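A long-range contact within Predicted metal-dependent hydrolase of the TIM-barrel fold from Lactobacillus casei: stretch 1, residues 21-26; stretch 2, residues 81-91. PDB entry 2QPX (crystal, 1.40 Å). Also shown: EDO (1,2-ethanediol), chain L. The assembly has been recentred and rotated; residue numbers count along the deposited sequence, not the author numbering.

Stretch 1, residues 21-26: FLIDGK
Stretch 2, residues 81-91: GYATYNHRIFG

Residues 81-91 are helical throughout, inside a longer helix, with i to i+4 backbone hydrogen bonds such as Asn86 N to Tyr82 O (2.9 Å). Leu22 to Gly25 pack against it. Phi/psi runs from -82/165 at Leu22 and -107/163 at Ile23 through -53/120 at Asp24 to -64/-17 at Gly25, so an extended run bends at its end. The closest CA pair is Gly25 CA to Tyr82 CA, 5.8 Å. From there Leu22 lies further along the helix, near Asn86 and Phe90. The contact buries 240 Å², both sides summed.

One hydrogen bond crosses the contact. Tyr82 OH donates to Ile23 O at 2.8 Å. Chi1 t (-165°) directs the Tyr82 ring and its hydroxyl to the loop, and chi2 48° sets the ring plane. Ile23 O lies at the ring edge, near its plane.

One face of the same ring packs on Gly25. Gly25 CA sits 3.3 Å from the centroid of the Tyr82 ring, 7° off the normal, a CH-pi contact. Gly25 N is 3.3 Å from Tyr82 CE2. Glycine suits this place: an ideal CB would point toward the helix and come 2.3 Å from Tyr82 CG, a clash.

Leu22 supplies the apolar part. Its CA-to-CB bond points toward the helix; chi1 is m (-61°), chi2 t (163°). Leu22 CD1 lies 4.5 Å from Phe90 CE2. Phe90 has chi1 m (-73°), chi2 -84°. Leu22 CD1 is also 3.5 Å from Asn86 OD1, but a methyl offers it no hydrogen bond, and this OD1 is buried without a partner. Asn86 (chi1 m, -81°; chi2 -87°) gives its ND2 to Tyr82 O (2.9 Å).

The CA-to-CB bonds of Ile23 (p, t) and Asp24 (t) point away from the helix. Asp24 OD1 accepts from Lys26 N (3.0 Å) and forms a salt bridge with Lys26 NZ (2.8 Å; Lys26 m, t, m, m). Asp24 OD2 accepts from ethanediol O2 at 2.6 Å.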

ATOM      1  N   PHE A  21      -5.431  29.585   6.305  1.00 13.93           N
ATOM      2  CA  PHE A  21      -5.905  30.897   5.922  1.00 14.11           C
ATOM      3  C   PHE A  21      -6.334  30.969   4.462  1.00 15.14           C
ATOM      4  O   PHE A  21      -5.718  30.374   3.553  1.00 14.64           O
ATOM      5  CB  PHE A  21      -4.810  31.934   6.053  1.00 16.36           C
ATOM      6  CG  PHE A  21      -4.338  32.195   7.447  1.00 16.49           C
ATOM      7  CD1 PHE A  21      -5.156  32.689   8.418  1.00 19.03           C
ATOM      8  CD2 PHE A  21      -3.006  31.964   7.774  1.00 17.70           C
ATOM      9  CE1 PHE A  21      -4.671  32.989   9.697  1.00 19.82           C
ATOM     10  CE2 PHE A  21      -2.537  32.242   9.040  1.00 19.58           C
ATOM     11  CZ  PHE A  21      -3.373  32.760   9.990  1.00 20.12           C
ATOM     12  N   LEU A  22      -7.375  31.775   4.248  1.00 15.14           N
ATOM     13  CA  LEU A  22      -7.738  32.245   2.920  1.00 14.04           C
ATOM     14  C   LEU A  22      -6.900  33.444   2.496  1.00 16.04           C
ATOM     15  O   LEU A  22      -6.281  34.095   3.341  1.00 17.86           O
ATOM     16  CB  LEU A  22      -9.251  32.607   2.877  1.00 16.25           C
ATOM     17  CG  LEU A  22     -10.229  31.465   3.173  1.00 17.58           C
ATOM     18  CD1 LEU A  22     -11.630  32.057   3.501  1.00 23.06           C
ATOM     19  CD2 LEU A  22     -10.329  30.546   1.969  1.00 18.70           C
ATOM     20  N   ILE A  23      -6.928  33.742   1.197  1.00 16.54           N
ATOM     21  CA  ILE A  23      -6.292  34.931   0.661  1.00 16.48           C
ATOM     22  C   ILE A  23      -7.314  35.982   0.250  1.00 16.69           C
ATOM     23  O   ILE A  23      -8.503  35.732   0.153  1.00 17.07           O
ATOM     24  CB  ILE A  23      -5.349  34.596  -0.528  1.00 16.65           C
ATOM     25  CG1 ILE A  23      -6.126  34.257  -1.809  1.00 17.07           C
ATOM     26  CG2 ILE A  23      -4.294  33.517  -0.113  1.00 18.91           C
ATOM     27  CD1 ILE A  23      -5.258  34.187  -3.067  1.00 17.65           C
ATOM     28  N   ASP A  24      -6.801  37.196   0.092  1.00 17.59           N
ATOM     29  CA  ASP A  24      -7.543  38.360  -0.416  1.00 18.65           C
ATOM     30  C   ASP A  24      -8.225  38.053  -1.746  1.00 18.32           C
ATOM     31  O   ASP A  24      -7.553  37.714  -2.711  1.00 18.93           O
ATOM     32  CB  ASP A  24      -6.526  39.513  -0.546  1.00 19.58           C
ATOM     33  CG  ASP A  24      -7.137  40.854  -0.938  1.00 20.52           C
ATOM     34  OD1 ASP A  24      -8.309  40.944  -1.278  1.00 22.17           O
ATOM     35  OD2 ASP A  24      -6.376  41.837  -0.887  1.00 25.67           O
ATOM     36  N   GLY A  25      -9.558  38.168  -1.768  1.00 17.39           N
ATOM     37  CA  GLY A  25     -10.373  37.869  -2.937  1.00 17.22           C
ATOM     38  C   GLY A  25     -10.108  38.799  -4.121  1.00 17.21           C
ATOM     39  O   GLY A  25     -10.436  38.476  -5.255  1.00 18.54           O
ATOM     40  N   LYS A  26      -9.471  39.940  -3.866  1.00 17.38           N
ATOM     41  CA  LYS A  26      -9.130  40.917  -4.912  1.00 20.69           C
ATOM     42  C   LYS A  26      -7.875  40.567  -5.715  1.00 20.97           C
ATOM     43  O   LYS A  26      -7.569  41.235  -6.707  1.00 21.70           O
ATOM     44  CB  LYS A  26      -8.967  42.309  -4.279  1.00 20.86           C
ATOM     45  CG  LYS A  26     -10.191  42.772  -3.553  1.00 21.12           C
ATOM     46  CD  LYS A  26     -10.037  44.232  -3.036  1.00 24.58           C
ATOM     47  CE  LYS A  26      -9.032  44.307  -1.874  1.00 26.07           C
ATOM     48  NZ  LYS A  26      -9.450  43.444  -0.719  1.00 29.44           N
ATOM     49  N   GLY A  81     -18.707  41.004  -2.418  1.00 18.48           N
ATOM     50  CA  GLY A  81     -18.860  39.834  -3.307  1.00 19.63           C
ATOM     51  C   GLY A  81     -18.119  38.625  -2.750  1.00 19.10           C
ATOM     52  O   GLY A  81     -18.650  37.521  -2.751  1.00 18.22           O
ATOM     53  N   TYR A  82     -16.909  38.843  -2.282  1.00 18.05           N
ATOM     54  CA  TYR A  82     -16.101  37.726  -1.766  1.00 16.94           C
ATOM     55  C   TYR A  82     -16.755  37.106  -0.530  1.00 17.43           C
ATOM     56  O   TYR A  82     -16.769  35.874  -0.384  1.00 17.01           O
ATOM     57  CB  TYR A  82     -14.690  38.194  -1.490  1.00 17.60           C
ATOM     58  CG  TYR A  82     -13.636  37.089  -1.303  1.00 16.02           C
ATOM     59  CD1 TYR A  82     -13.542  36.025  -2.202  1.00 17.17           C
ATOM     60  CD2 TYR A  82     -12.676  37.186  -0.315  1.00 17.38           C
ATOM     61  CE1 TYR A  82     -12.550  35.076  -2.064  1.00 16.64           C
ATOM     62  CE2 TYR A  82     -11.687  36.232  -0.161  1.00 16.13           C
ATOM     63  CZ  TYR A  82     -11.592  35.209  -1.070  1.00 16.73           C
ATOM     64  OH  TYR A  82     -10.573  34.248  -0.942  1.00 17.59           O
ATOM     65  N   ALA A  83     -17.298  37.931   0.370  1.00 15.92           N
ATOM     66  CA  ALA A  83     -18.018  37.399   1.511  1.00 17.18           C
ATOM     67  C   ALA A  83     -19.248  36.604   1.046  1.00 16.87           C
ATOM     68  O   ALA A  83     -19.516  35.514   1.538  1.00 16.94           O
ATOM     69  CB  ALA A  83     -18.404  38.533   2.505  1.00 18.32           C
ATOM     70  N   THR A  84     -20.010  37.157   0.106  1.00 18.12           N
ATOM     71  CA  THR A  84     -21.161  36.443  -0.443  1.00 15.95           C
ATOM     72  C   THR A  84     -20.772  35.071  -0.998  1.00 17.16           C
ATOM     73  O   THR A  84     -21.407  34.067  -0.707  1.00 18.01           O
ATOM     74  CB  THR A  84     -21.841  37.274  -1.583  1.00 17.66           C
ATOM     75  OG1 THR A  84     -22.344  38.492  -1.020  1.00 21.78           O
ATOM     76  CG2 THR A  84     -22.973  36.499  -2.247  1.00 19.08           C
ATOM     77  N   TYR A  85     -19.700  35.080  -1.753  1.00 17.60           N
ATOM     78  CA  TYR A  85     -19.187  33.862  -2.419  1.00 17.90           C
ATOM     79  C   TYR A  85     -18.726  32.807  -1.404  1.00 16.55           C
ATOM     80  O   TYR A  85     -19.113  31.634  -1.476  1.00 16.29           O
ATOM     81  CB  TYR A  85     -18.047  34.245  -3.341  1.00 17.16           C
ATOM     82  CG  TYR A  85     -17.525  33.111  -4.197  1.00 16.90           C
ATOM     83  CD1 TYR A  85     -18.356  32.455  -5.108  1.00 17.39           C
ATOM     84  CD2 TYR A  85     -16.208  32.679  -4.083  1.00 16.93           C
ATOM     85  CE1 TYR A  85     -17.890  31.423  -5.886  1.00 18.06           C
ATOM     86  CE2 TYR A  85     -15.731  31.626  -4.877  1.00 16.01           C
ATOM     87  CZ  TYR A  85     -16.590  31.010  -5.780  1.00 16.85           C
ATOM     88  OH  TYR A  85     -16.135  29.950  -6.553  1.00 18.53           O
ATOM     89  N   ASN A  86     -17.924  33.236  -0.437  1.00 15.80           N
ATOM     90  CA  ASN A  86     -17.543  32.349   0.676  1.00 15.10           C
ATOM     91  C   ASN A  86     -18.769  31.810   1.427  1.00 14.87           C
ATOM     92  O   ASN A  86     -18.873  30.614   1.701  1.00 17.09           O
ATOM     93  CB  ASN A  86     -16.543  33.032   1.610  1.00 15.94           C
ATOM     94  CG  ASN A  86     -15.127  32.973   1.077  1.00 16.24           C
ATOM     95  OD1 ASN A  86     -14.409  32.002   1.319  1.00 17.05           O
ATOM     96  ND2 ASN A  86     -14.720  33.991   0.316  1.00 18.23           N
ATOM     97  N   HIS A  87     -19.719  32.694   1.761  1.00 16.15           N
ATOM     98  CA  HIS A  87     -20.922  32.261   2.444  1.00 17.47           C
ATOM     99  C   HIS A  87     -21.666  31.180   1.642  1.00 15.27           C
ATOM    100  O   HIS A  87     -22.206  30.249   2.207  1.00 18.75           O
ATOM    101  CB  HIS A  87     -21.846  33.450   2.756  1.00 17.69           C
ATOM    102  CG  HIS A  87     -21.521  34.182   4.014  1.00 17.88           C
ATOM    103  ND1 HIS A  87     -20.303  34.780   4.234  1.00 18.12           N
ATOM    104  CD2 HIS A  87     -22.293  34.489   5.087  1.00 18.64           C
ATOM    105  CE1 HIS A  87     -20.318  35.379   5.417  1.00 19.07           C
ATOM    106  NE2 HIS A  87     -21.516  35.211   5.958  1.00 17.61           N
ATOM    107  N   ARG A  88     -21.708  31.328   0.323  1.00 18.10           N
ATOM    108  CA  ARG A  88     -22.422  30.352  -0.517  1.00 18.74           C
ATOM    109  C   ARG A  88     -21.812  28.958  -0.418  1.00 17.18           C
ATOM    110  O   ARG A  88     -22.520  27.975  -0.237  1.00 19.24           O
ATOM    111  CB  ARG A  88     -22.378  30.759  -1.985  1.00 19.94           C
ATOM    112  CG  ARG A  88     -23.244  31.884  -2.382  1.00 21.56           C
ATOM    113  CD  ARG A  88     -23.123  32.131  -3.888  1.00 22.02           C
ATOM    114  NE  ARG A  88     -23.992  33.213  -4.268  1.00 23.95           N
ATOM    115  CZ  ARG A  88     -24.127  33.651  -5.502  1.00 24.38           C
ATOM    116  NH1 ARG A  88     -23.474  33.095  -6.509  1.00 24.39           N
ATOM    117  NH2 ARG A  88     -24.968  34.651  -5.725  1.00 26.00           N
ATOM    118  N   ILE A  89     -20.480  28.898  -0.444  1.00 16.96           N
ATOM    119  CA  ILE A  89     -19.784  27.608  -0.434  1.00 17.13           C
ATOM    120  C   ILE A  89     -19.792  26.998   0.951  1.00 17.35           C
ATOM    121  O   ILE A  89     -20.175  25.847   1.120  1.00 16.88           O
ATOM    122  CB  ILE A  89     -18.369  27.734  -1.020  1.00 15.91           C
ATOM    123  CG1 ILE A  89     -18.459  28.076  -2.502  1.00 16.89           C
ATOM    124  CG2 ILE A  89     -17.506  26.432  -0.780  1.00 16.88           C
ATOM    125  CD1 ILE A  89     -17.143  28.457  -3.180  1.00 19.54           C
ATOM    126  N   PHE A  90     -19.339  27.748   1.957  1.00 17.59           N
ATOM    127  CA  PHE A  90     -19.326  27.215   3.322  1.00 16.27           C
ATOM    128  C   PHE A  90     -20.726  26.819   3.766  1.00 16.44           C
ATOM    129  O   PHE A  90     -20.912  25.794   4.416  1.00 17.63           O
ATOM    130  CB  PHE A  90     -18.646  28.164   4.300  1.00 16.78           C
ATOM    131  CG  PHE A  90     -17.129  28.202   4.144  1.00 14.54           C
ATOM    132  CD1 PHE A  90     -16.344  27.263   4.770  1.00 15.42           C
ATOM    133  CD2 PHE A  90     -16.489  29.186   3.371  1.00 15.74           C
ATOM    134  CE1 PHE A  90     -14.965  27.280   4.604  1.00 15.22           C
ATOM    135  CE2 PHE A  90     -15.088  29.222   3.228  1.00 15.84           C
ATOM    136  CZ  PHE A  90     -14.330  28.235   3.861  1.00 15.70           C
ATOM    137  N   GLY A  91     -21.737  27.638   3.410  1.00 18.11           N
ATOM    138  CA  GLY A  91     -23.120  27.346   3.778  1.00 19.03           C
ATOM    139  C   GLY A  91     -23.657  26.135   3.056  1.00 17.94           C
ATOM    140  O   GLY A  91     -24.355  25.331   3.658  1.00 18.98           O
TER
HETATM  141  C1  EDO L 386      -3.800  42.245  -4.039  1.00 52.76           C
HETATM  142  O1  EDO L 386      -3.352  41.779  -5.318  1.00 56.42           O
HETATM  143  C2  EDO L 386      -5.214  42.795  -4.161  1.00 51.14           C
HETATM  144  O2  EDO L 386      -5.653  43.363  -2.912  1.00 50.58           O